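Side-chain contacts in putative lipoprotein YcdA (Bacillus subtilis subsp. subtilis str. 168, PDB 4R4G), which is of unknown function but is probably a membrane-tethered lipoprotein, with an Ig-like domain joined by a kinked helix to an alpha-beta domain: residues Glu7-Lys10 with Ala15-Lys18; Leu39-Asn44 with Lys106-Asn111; Val47-Thr50 with Pro54-Val57; Asp73-Pro76 with Glu81-Gln84; Asn111-Ser116 with Pro122-Phe127. All coordinates share one frame; numbering follows the deposited sequence. Where two conformers were deposited one is given.

Interaction 1: Glu7-Lys10 with Ala15-Lys18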
# COMPACT_ATOMS: atom_id res chain seq x y z
N GLU A 7 -23.67 24.45 9.95
CA GLU A 7 -22.38 23.90 9.53
C GLU A 7 -22.45 22.86 8.35
O GLU A 7 -21.79 23.09 7.33
CB GLU A 7 -21.64 23.26 10.72
CG GLU A 7 -20.12 23.32 10.61
CD GLU A 7 -19.31 22.64 11.71
OE1 GLU A 7 -19.73 22.70 12.89
OE2 GLU A 7 -18.22 22.11 11.38
N THR A 8 -23.22 21.76 8.51
CA THR A 8 -23.28 20.66 7.53
C THR A 8 -24.61 20.56 6.77
O THR A 8 -24.75 19.71 5.89
CB THR A 8 -22.99 19.31 8.22
OG1 THR A 8 -23.96 19.07 9.23
CG2 THR A 8 -21.59 19.24 8.81
N GLU A 9 -25.57 21.41 7.09
CA GLU A 9 -26.85 21.42 6.39
C GLU A 9 -27.21 22.84 6.09
O GLU A 9 -27.23 23.67 6.99
CB GLU A 9 -27.96 20.73 7.21
CG GLU A 9 -29.30 20.63 6.48
CD GLU A 9 -30.45 20.09 7.30
OE1 GLU A 9 -30.37 18.91 7.72
OE2 GLU A 9 -31.45 20.82 7.48
N LYS A 10 -27.43 23.15 4.81
CA LYS A 10 -27.81 24.48 4.36
C LYS A 10 -28.81 24.32 3.26
O LYS A 10 -28.89 23.26 2.64
CB LYS A 10 -26.59 25.32 3.90
CG LYS A 10 -25.73 25.82 5.05
CD LYS A 10 -24.68 26.83 4.63
CE LYS A 10 -23.60 26.99 5.68
NZ LYS A 10 -23.01 28.36 5.67
N ALA A 15 -33.45 24.11 -3.19
CA ALA A 15 -32.77 22.85 -2.85
C ALA A 15 -32.19 22.87 -1.44
O ALA A 15 -31.90 23.94 -0.90
CB ALA A 15 -31.68 22.54 -3.85
N GLN A 16 -32.02 21.68 -0.83
CA GLN A 16 -31.42 21.51 0.49
C GLN A 16 -30.24 20.55 0.38
O GLN A 16 -30.41 19.42 -0.08
CB GLN A 16 -32.43 21.04 1.55
CG GLN A 16 -31.81 20.91 2.96
CD GLN A 16 -32.57 20.03 3.92
OE1 GLN A 16 -33.07 20.50 4.95
NE2 GLN A 16 -32.62 18.73 3.63
N VAL A 17 -29.05 21.00 0.80
CA VAL A 17 -27.86 20.17 0.72
C VAL A 17 -27.39 19.82 2.11
O VAL A 17 -27.30 20.68 2.98
CB VAL A 17 -26.75 20.85 -0.12
CG1 VAL A 17 -25.55 19.93 -0.33
CG2 VAL A 17 -27.29 21.32 -1.46
N LYS A 18 -27.09 18.54 2.31
CA LYS A 18 -26.58 18.00 3.56
C LYS A 18 -25.28 17.30 3.28
O LYS A 18 -25.23 16.48 2.37
CB LYS A 18 -27.59 17.02 4.21
CG LYS A 18 -29.06 17.48 4.18
CD LYS A 18 -29.98 16.57 5.02
CE LYS A 18 -31.04 15.90 4.19
NZ LYS A 18 -32.34 15.84 4.91
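K10 and V17 hold the two segments together with a pair of backbone hydrogen bonds. K10 N donates to V17 O at 3.1 Å, and V17 N donates to K10 O at 2.9 Å. The first is nearly straight (169°), the second more bent (155°). This is the start of an antiparallel beta hairpin, made by strands 9-11 and 16-25 of the Ig-like domain. K10 and V17 form a hydrogen-bonded pair. E9 and K18, one step along, form a non-hydrogen-bonded pair. Two CA-H...O contacts fill in around this ladder: E9 CA lies 3.5 Å from V17 O, and K18 CA lies 3.4 Å from T8 O.

The two faces of the hairpin differ. K10 and V17 point to the face turned toward strand 125-130, where both touch V125 and F127. V17 also reaches Y112. K10 carries its amine to T126 O, in a weak hydrogen bond. V17 is buried on that face, while K10 lies partly exposed at its margin.

E9 and K18 lie on the other face, and both remain partly exposed. Their chains run side by side and point the same way. E9 sends CG anti to its own N (chi1 -176°) and then stays extended, while K18 bends further out along its chain. The charged ends come near each other without closing a salt bridge, with E9 OE1 at 4.6 Å from K18 NZ. The chains touch along their length: E9 CG meets K18 CG at 3.9 Å, and the carboxylate oxygen E9 OE1 lies 3.6 Å from K18 CD.

Interaction 2: Leu39-Asn44 with Lys106-Asn111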
# COMPACT_ATOMS: atom_id res chain seq x y z
N LEU A 39 -4.02 14.30 -1.98
CA LEU A 39 -5.06 13.35 -1.63
C LEU A 39 -6.32 13.70 -2.39
O LEU A 39 -6.34 14.68 -3.15
CB LEU A 39 -5.32 13.35 -0.11
CG LEU A 39 -4.17 12.88 0.79
CD1 LEU A 39 -4.56 13.01 2.25
CD2 LEU A 39 -3.78 11.42 0.49
N VAL A 40 -7.36 12.91 -2.20
CA VAL A 40 -8.64 13.16 -2.83
C VAL A 40 -9.64 13.31 -1.71
O VAL A 40 -9.72 12.42 -0.86
CB VAL A 40 -9.01 12.06 -3.87
CG1 VAL A 40 -10.47 12.17 -4.32
CG2 VAL A 40 -8.07 12.11 -5.06
N LEU A 41 -10.35 14.45 -1.65
CA LEU A 41 -11.34 14.68 -0.61
C LEU A 41 -12.66 14.07 -1.06
O LEU A 41 -13.18 14.44 -2.12
CB LEU A 41 -11.47 16.18 -0.31
CG LEU A 41 -12.34 16.59 0.88
CD1 LEU A 41 -11.60 16.42 2.19
CD2 LEU A 41 -12.80 18.01 0.72
N LYS A 42 -13.16 13.09 -0.29
CA LYS A 42 -14.43 12.39 -0.57
C LYS A 42 -15.49 13.00 0.32
O LYS A 42 -15.44 12.85 1.55
CB LYS A 42 -14.28 10.86 -0.37
CG LYS A 42 -15.49 10.01 -0.75
CD LYS A 42 -15.16 8.54 -0.62
CE LYS A 42 -16.37 7.65 -0.44
NZ LYS A 42 -16.04 6.22 -0.72
N VAL A 43 -16.42 13.74 -0.30
CA VAL A 43 -17.52 14.43 0.37
C VAL A 43 -18.83 13.74 -0.04
O VAL A 43 -19.21 13.80 -1.21
CB VAL A 43 -17.54 15.96 0.05
CG1 VAL A 43 -18.55 16.71 0.91
CG2 VAL A 43 -16.15 16.58 0.21
N ASN A 44 -19.49 13.03 0.91
CA ASN A 44 -20.77 12.37 0.65
C ASN A 44 -21.84 13.39 0.95
O ASN A 44 -21.85 13.95 2.04
CB ASN A 44 -20.97 11.08 1.48
CG ASN A 44 -22.24 10.33 1.11
OD1 ASN A 44 -23.35 10.61 1.60
ND2 ASN A 44 -22.13 9.40 0.20
N LYS A 106 -6.10 21.43 4.62
CA LYS A 106 -6.30 22.84 4.31
C LYS A 106 -7.75 23.26 4.63
O LYS A 106 -8.51 22.48 5.22
CB LYS A 106 -5.92 23.16 2.85
CG LYS A 106 -4.45 22.89 2.49
CD LYS A 106 -3.39 23.66 3.32
CE LYS A 106 -1.96 23.39 2.86
NZ LYS A 106 -0.94 24.01 3.77
N GLN A 107 -8.10 24.52 4.31
CA GLN A 107 -9.44 25.04 4.55
C GLN A 107 -10.22 24.99 3.25
O GLN A 107 -9.90 25.70 2.30
CB GLN A 107 -9.40 26.45 5.15
CG GLN A 107 -8.75 26.49 6.55
CD GLN A 107 -9.30 25.43 7.49
OE1 GLN A 107 -10.51 25.35 7.75
NE2 GLN A 107 -8.41 24.58 8.00
N TYR A 108 -11.19 24.08 3.18
CA TYR A 108 -11.98 23.89 1.97
C TYR A 108 -13.33 24.59 2.07
O TYR A 108 -13.77 24.98 3.15
CB TYR A 108 -12.15 22.39 1.62
CG TYR A 108 -10.87 21.59 1.82
CD1 TYR A 108 -9.74 21.82 1.03
CD2 TYR A 108 -10.77 20.64 2.84
CE1 TYR A 108 -8.55 21.13 1.25
CE2 TYR A 108 -9.59 19.93 3.05
CZ TYR A 108 -8.48 20.18 2.26
OH TYR A 108 -7.32 19.49 2.48
N GLU A 109 -13.91 24.83 0.90
CA GLU A 109 -15.20 25.43 0.72
C GLU A 109 -15.87 24.71 -0.41
O GLU A 109 -15.35 24.68 -1.52
CB GLU A 109 -15.09 26.93 0.47
CG GLU A 109 -16.45 27.59 0.30
CD GLU A 109 -16.49 29.10 0.31
OE1 GLU A 109 -16.41 29.69 1.42
OE2 GLU A 109 -16.71 29.69 -0.77
N LEU A 110 -17.00 24.05 -0.10
CA LEU A 110 -17.81 23.34 -1.07
C LEU A 110 -18.97 24.23 -1.45
O LEU A 110 -19.67 24.71 -0.55
CB LEU A 110 -18.31 22.00 -0.49
CG LEU A 110 -19.16 21.12 -1.42
CD1 LEU A 110 -18.30 20.39 -2.41
CD2 LEU A 110 -19.93 20.10 -0.62
N ASN A 111 -19.15 24.48 -2.76
CA ASN A 111 -20.27 25.30 -3.26
C ASN A 111 -21.15 24.45 -4.12
O ASN A 111 -20.66 23.62 -4.88
CB ASN A 111 -19.83 26.57 -4.02
CG ASN A 111 -20.99 27.48 -4.45
OD1 ASN A 111 -21.65 28.15 -3.63
ND2 ASN A 111 -21.30 27.51 -5.75
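L41 and Y108 make the first of two apolar contacts. L41 CD2 lies 3.9 Å from Y108 CD2, and L41 CD1 lies 4.1 Å from Y108 CE2. The two methyls approach the same side of the tyrosine obliquely. Two residues further along each strand, V43 and L110 meet tip to tip, with V43 CG1 at 4.0 Å from L110 CD2. L110 has CG anti to its backbone N (chi1 -179°), which puts CD2 in reach of the valine.

These four side chains point inward from two different sheets. Strand 39-48 belongs to one and strand 107-112 to the other, and together the sheets form the sandwich of the Ig-like domain.

The next shell fixes the tyrosine. K106 N donates to Y108 OH at 3.1 Å, and the same hydroxyl is hydrogen-bonded to D103 O and weakly to Y24 OH. K106 O sits over one ring face, 3.5 Å above the plane and toward the rim. On the other strand, L41 also packs on V22 and L64, and V43 on I19.

The contact itself is wholly apolar. It joins the sheets by burying carbon, while the tyrosine's polar end is satisfied mainly by backbone groups, K106 N and D103 O.

Interaction 3: Val47-Thr50 with Pro54-Val57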
# COMPACT_ATOMS: atom_id res chain seq x y z
N VAL A 47 -28.91 15.74 -1.65
CA VAL A 47 -29.58 16.94 -2.17
C VAL A 47 -31.09 16.67 -2.21
O VAL A 47 -31.54 15.83 -2.98
CB VAL A 47 -29.03 17.42 -3.55
CG1 VAL A 47 -29.63 18.78 -3.94
CG2 VAL A 47 -27.51 17.52 -3.52
N LYS A 48 -31.85 17.39 -1.35
CA LYS A 48 -33.32 17.33 -1.27
C LYS A 48 -33.92 18.46 -2.10
O LYS A 48 -33.49 19.61 -1.96
CB LYS A 48 -33.78 17.42 0.21
CG LYS A 48 -35.27 17.17 0.43
CD LYS A 48 -35.58 16.41 1.74
CE LYS A 48 -37.06 16.19 1.91
NZ LYS A 48 -37.38 15.21 2.98
N ASN A 49 -34.90 18.15 -2.98
CA ASN A 49 -35.56 19.18 -3.78
C ASN A 49 -36.63 19.83 -2.90
O ASN A 49 -37.67 19.23 -2.66
CB ASN A 49 -36.16 18.59 -5.09
CG ASN A 49 -36.86 19.57 -6.02
OD1 ASN A 49 -37.04 20.76 -5.74
ND2 ASN A 49 -37.29 19.07 -7.17
N THR A 50 -36.35 21.05 -2.38
CA THR A 50 -37.30 21.76 -1.51
C THR A 50 -38.32 22.58 -2.33
O THR A 50 -39.27 23.11 -1.75
CB THR A 50 -36.59 22.65 -0.46
OG1 THR A 50 -35.66 23.53 -1.09
CG2 THR A 50 -35.93 21.84 0.64
N PRO A 54 -39.36 19.64 -11.03
CA PRO A 54 -38.27 18.65 -10.91
C PRO A 54 -36.92 19.32 -11.12
O PRO A 54 -36.80 20.26 -11.91
CB PRO A 54 -38.60 17.63 -12.01
CG PRO A 54 -40.03 17.89 -12.39
CD PRO A 54 -40.17 19.37 -12.23
N LEU A 55 -35.91 18.85 -10.36
CA LEU A 55 -34.55 19.39 -10.31
C LEU A 55 -33.50 18.38 -10.75
O LEU A 55 -33.36 17.33 -10.12
CB LEU A 55 -34.28 19.80 -8.84
CG LEU A 55 -32.91 20.40 -8.48
CD1 LEU A 55 -32.71 21.77 -9.14
CD2 LEU A 55 -32.74 20.49 -6.98
N ASN A 56 -32.70 18.73 -11.77
CA ASN A 56 -31.59 17.87 -12.20
C ASN A 56 -30.41 18.10 -11.26
O ASN A 56 -30.09 19.25 -10.98
CB ASN A 56 -31.15 18.16 -13.63
CG ASN A 56 -32.22 18.04 -14.69
OD1 ASN A 56 -32.71 16.95 -15.00
ND2 ASN A 56 -32.50 19.15 -15.35
N VAL A 57 -29.78 17.01 -10.75
CA VAL A 57 -28.64 17.13 -9.84
C VAL A 57 -27.48 16.33 -10.42
O VAL A 57 -27.63 15.14 -10.73
CB VAL A 57 -28.97 16.75 -8.37
CG1 VAL A 57 -27.72 16.81 -7.49
CG2 VAL A 57 -30.07 17.65 -7.80
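V47 meets V57 through both methyl branches. V47 CG1 lies 4.0 Å from V57 CG2, and V47 CG2 lies 4.0 Å from V57 CG1. The two valines reach toward each other tip to tip. They join the end of strand 39-48 to strand 55-57, two strands of the Ig-like domain that are separated by a short loop. The strands are not paired with each other here: strand 55-57 pairs with 86-88, and only side chains span the distance between V47 and V57. Both valines also touch V94 and Y112, so the pair is part of the buried core.

The next residue to reach across is N49, which is buried. Its CG stands anti to the backbone N (chi1 -179°), and this carries the amide over to L55. N49 ND2 donates to I88 O and to D53 O, while N49 OD1 takes a weak bond from G51 N. The amide thus ties the loop to the neighbouring strand 86-88. Against L55 the amide makes van der Waals contact, without a hydrogen bond, and the two side chains meet at a slant. L55 itself continues onto A15, P114 and Y112. N49 ND2 lies 3.5 Å from L55 CB and 3.9 Å from P54 CA.

Interaction 4: Asp73-Pro76 with Glu81-Gln84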
# COMPACT_ATOMS: atom_id res chain seq x y z
N ASP A 73 -11.96 18.54 -9.89
CA ASP A 73 -12.82 17.46 -9.48
C ASP A 73 -12.15 16.20 -10.01
O ASP A 73 -11.42 16.25 -11.01
CB ASP A 73 -14.25 17.65 -10.01
CG ASP A 73 -14.33 17.91 -11.49
OD1 ASP A 73 -13.83 18.99 -11.93
OD2 ASP A 73 -14.88 17.05 -12.21
N THR A 74 -12.32 15.09 -9.32
CA THR A 74 -11.68 13.91 -9.85
C THR A 74 -12.66 12.76 -9.80
O THR A 74 -13.81 12.96 -9.40
CB THR A 74 -10.33 13.66 -9.21
OG1 THR A 74 -9.68 12.66 -9.98
CG2 THR A 74 -10.41 13.26 -7.75
N ASP A 75 -12.25 11.60 -10.28
CA ASP A 75 -13.11 10.44 -10.35
C ASP A 75 -12.54 9.31 -9.53
O ASP A 75 -11.31 9.16 -9.52
CB ASP A 75 -13.32 9.99 -11.83
CG ASP A 75 -14.25 10.86 -12.64
OD1 ASP A 75 -15.30 11.24 -12.13
OD2 ASP A 75 -13.93 11.13 -13.82
N PRO A 76 -13.39 8.49 -8.86
CA PRO A 76 -12.85 7.32 -8.14
C PRO A 76 -12.47 6.22 -9.16
O PRO A 76 -12.71 6.42 -10.35
CB PRO A 76 -14.03 6.92 -7.24
CG PRO A 76 -15.22 7.26 -8.02
CD PRO A 76 -14.87 8.50 -8.81
N GLU A 81 -19.27 4.77 -7.88
CA GLU A 81 -19.12 5.24 -6.50
C GLU A 81 -19.31 6.75 -6.36
O GLU A 81 -19.13 7.28 -5.26
CB GLU A 81 -17.71 4.92 -5.97
CG GLU A 81 -17.35 3.47 -5.66
CD GLU A 81 -15.91 3.36 -5.15
OE1 GLU A 81 -15.49 4.24 -4.36
OE2 GLU A 81 -15.20 2.42 -5.58
N LYS A 82 -19.60 7.45 -7.47
CA LYS A 82 -19.74 8.89 -7.49
C LYS A 82 -21.18 9.26 -7.66
O LYS A 82 -21.96 8.45 -8.16
CB LYS A 82 -18.88 9.45 -8.63
CG LYS A 82 -18.54 10.93 -8.51
CD LYS A 82 -17.55 11.37 -9.54
CE LYS A 82 -17.50 12.87 -9.64
NZ LYS A 82 -16.32 13.37 -10.39
N LEU A 83 -21.55 10.50 -7.27
CA LEU A 83 -22.89 11.02 -7.44
C LEU A 83 -23.28 10.91 -8.92
O LEU A 83 -22.48 11.28 -9.79
CB LEU A 83 -23.00 12.47 -6.94
CG LEU A 83 -24.35 13.18 -7.11
CD1 LEU A 83 -25.43 12.56 -6.24
CD2 LEU A 83 -24.24 14.64 -6.79
N GLN A 84 -24.48 10.38 -9.20
CA GLN A 84 -24.90 10.19 -10.57
C GLN A 84 -25.88 11.24 -10.99
O GLN A 84 -26.77 11.63 -10.23
CB GLN A 84 -25.50 8.79 -10.78
CG GLN A 84 -24.55 7.62 -10.47
CD GLN A 84 -23.31 7.54 -11.34
OE1 GLN A 84 -23.36 7.58 -12.58
NE2 GLN A 84 -22.18 7.37 -10.70
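P76 and E81 are the nearest backbone points of the two segments, with CA atoms 6.8 Å apart. Neither segment is a regular helix or strand. Four residues link them, and the chain doubles back so that both segments run beside strand 93-102. T74 is backbone hydrogen-bonded to F99, and L83 to N97.

K82 is the side chain that spans the gap. Its CG is anti to the backbone N (chi1 -161°) and the rest of the chain is extended, so the amine arrives beside T74 and D75. K82 NZ donates to T74 O at 2.7 Å, from 40° out of the carbonyl plane. It also donates to D75 OD1 at 2.9 Å, in a salt bridge that comes in 39° above the carboxylate plane. D73 OD2 adds a second negative charge 4.4 Å from K82 NZ, beyond salt-bridge range.

The contact closes a bend within the long connection between strands 69-71 and 86-88 of the Ig-like domain. A methionine in place of K82 would probably leave D75 without this counter-charge and T74 O without this donor, and so weaken the tie across the bend.

The proline ring packs against the aliphatic part of the K82 chain. P76 CD lies 4.0 Å from K82 CD, the two side chains crossing at about a right angle. P76 CG meets E81 CB at 4.0 Å, and those chains slide past each other in opposite directions. Beyond K82, Q84 NE2 donates to K82 O at 2.8 Å and makes a weak bond to Y79 O. On the other segment, T74 OG1 is held by D31.

Interaction 5: Asn111-Ser116 with Pro122-Phe127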
# COMPACT_ATOMS: atom_id res chain seq x y z
N ASN A 111 -19.15 24.48 -2.76
CA ASN A 111 -20.27 25.30 -3.26
C ASN A 111 -21.15 24.45 -4.12
O ASN A 111 -20.66 23.62 -4.88
CB ASN A 111 -19.83 26.57 -4.02
CG ASN A 111 -20.99 27.48 -4.45
OD1 ASN A 111 -21.65 28.15 -3.63
ND2 ASN A 111 -21.30 27.51 -5.75
N TYR A 112 -22.49 24.62 -3.97
CA TYR A 112 -23.52 23.92 -4.74
C TYR A 112 -24.38 24.94 -5.43
O TYR A 112 -24.93 25.81 -4.76
CB TYR A 112 -24.39 22.99 -3.88
CG TYR A 112 -25.61 22.47 -4.63
CD1 TYR A 112 -25.47 21.60 -5.71
CD2 TYR A 112 -26.89 22.87 -4.28
CE1 TYR A 112 -26.58 21.11 -6.39
CE2 TYR A 112 -28.01 22.41 -4.97
CZ TYR A 112 -27.86 21.52 -6.03
OH TYR A 112 -28.96 21.08 -6.73
N THR A 113 -24.49 24.83 -6.78
CA THR A 113 -25.31 25.71 -7.60
C THR A 113 -26.33 24.81 -8.30
O THR A 113 -25.97 24.07 -9.23
CB THR A 113 -24.48 26.62 -8.53
OG1 THR A 113 -23.72 27.54 -7.73
CG2 THR A 113 -25.34 27.42 -9.51
N PRO A 114 -27.60 24.86 -7.83
CA PRO A 114 -28.66 24.02 -8.43
C PRO A 114 -28.92 24.35 -9.90
O PRO A 114 -28.75 25.49 -10.32
CB PRO A 114 -29.89 24.32 -7.57
CG PRO A 114 -29.61 25.65 -6.96
CD PRO A 114 -28.13 25.69 -6.73
N GLU A 115 -29.28 23.30 -10.68
CA GLU A 115 -29.55 23.40 -12.12
C GLU A 115 -30.94 23.98 -12.29
O GLU A 115 -31.93 23.26 -12.49
CB GLU A 115 -29.38 22.04 -12.81
CG GLU A 115 -27.95 21.52 -12.78
CD GLU A 115 -27.60 20.32 -13.65
OE1 GLU A 115 -28.48 19.83 -14.39
OE2 GLU A 115 -26.43 19.88 -13.60
N SER A 116 -31.00 25.30 -12.13
CA SER A 116 -32.21 26.09 -12.14
C SER A 116 -32.06 27.33 -13.02
O SER A 116 -30.94 27.79 -13.27
CB SER A 116 -32.55 26.50 -10.71
OG SER A 116 -33.52 27.53 -10.59
N PRO A 122 -28.36 33.68 -5.17
CA PRO A 122 -29.46 33.46 -4.19
C PRO A 122 -29.85 31.97 -4.00
O PRO A 122 -30.10 31.55 -2.87
CB PRO A 122 -30.62 34.29 -4.77
CG PRO A 122 -29.99 35.24 -5.75
CD PRO A 122 -28.85 34.47 -6.32
N LYS A 123 -29.87 31.19 -5.09
CA LYS A 123 -30.26 29.77 -5.08
C LYS A 123 -29.11 28.84 -4.62
O LYS A 123 -29.39 27.68 -4.32
CB LYS A 123 -30.79 29.33 -6.47
CG LYS A 123 -29.75 29.40 -7.62
CD LYS A 123 -30.28 29.07 -9.03
CE LYS A 123 -29.10 28.79 -9.96
NZ LYS A 123 -29.40 29.04 -11.39
N SER A 124 -27.85 29.33 -4.56
CA SER A 124 -26.64 28.56 -4.19
C SER A 124 -26.40 28.42 -2.68
O SER A 124 -26.90 29.21 -1.90
CB SER A 124 -25.40 29.21 -4.80
OG SER A 124 -25.37 29.07 -6.21
N VAL A 125 -25.64 27.38 -2.26
CA VAL A 125 -25.25 27.16 -0.86
C VAL A 125 -23.77 26.83 -0.83
O VAL A 125 -23.26 26.16 -1.73
CB VAL A 125 -26.06 26.14 -0.01
CG1 VAL A 125 -27.43 26.69 0.38
CG2 VAL A 125 -26.16 24.78 -0.67
N THR A 126 -23.10 27.31 0.21
CA THR A 126 -21.68 27.18 0.40
C THR A 126 -21.37 26.60 1.80
O THR A 126 -21.93 27.06 2.79
CB THR A 126 -21.00 28.54 0.10
OG1 THR A 126 -19.61 28.43 0.37
CG2 THR A 126 -21.56 29.70 0.93
N PHE A 127 -20.47 25.61 1.89
CA PHE A 127 -20.05 25.00 3.16
C PHE A 127 -18.55 25.13 3.37
O PHE A 127 -17.78 24.97 2.43
CB PHE A 127 -20.41 23.51 3.24
CG PHE A 127 -21.85 23.15 2.96
CD1 PHE A 127 -22.29 22.97 1.65
CD2 PHE A 127 -22.75 22.93 4.00
CE1 PHE A 127 -23.62 22.62 1.39
CE2 PHE A 127 -24.08 22.59 3.73
CZ PHE A 127 -24.51 22.44 2.43
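K123 has the most surface covered here, and its extended chain crosses P114 at a slant and ends at S116. Its CG stands between the backbone N and carbonyl carbon (chi1 64°), which turns the chain toward these residues. K123 CG meets P114 CG at 3.8 Å, and K123 CD meets S116 CB at 3.8 Å. The amine is gripped by two carbonyls: K123 NZ donates to S116 O at 2.7 Å, from 52° above the carbonyl plane, and also to G118 O. An alanine here is likely to leave both carbonyls without this donor and open a gap beside P114.

N111 is next in buried surface. It faces T126 as a non-hydrogen-bonded pair, their CA atoms 4.3 Å apart.

Y112 and V125 form the following, hydrogen-bonded pair. Y112 N donates to V125 O at 2.8 Å, and V125 N returns a bond to Y112 O at 3.0 Å. V125 CG2 sits at the edge of the tyrosine ring, 4.1 Å from Y112 CD2.

Where the ladder ends, the side chains of T113 and S124 take over. T113 OG1 donates to S124 OG at 2.7 Å, and that hydroxyl is also bonded to K120 O.

These contacts pair adjacent antiparallel strands, 107-112 and 125-130, linked through the short helix 120-123, with 125-130 at the edge of one sheet of the Ig-like sandwich.

From the N terminus, interaction 1 closes first, as the short hairpin of strands 9-11 and 16-25. Interaction 2 then opens on strand 39-48 and closes on strand 107-112, spanning much of the domain. Interactions 3 and 4 both fall within that span, one after the other. Interaction 3 closes a tight loop onto strand 55-57, and interaction 4 a bend before strand 86-88. Interaction 5 follows and shares N111 with interaction 2. None of them cross. Strand 16-25 neighbours strand 39-48, so interactions 1, 2 and 3 all reach one sheet, which interaction 2 ties to that of 107-112. Y112 of interaction 5 touches V17, V47 and V57, bringing interactions 1, 3 and 5 together in the core.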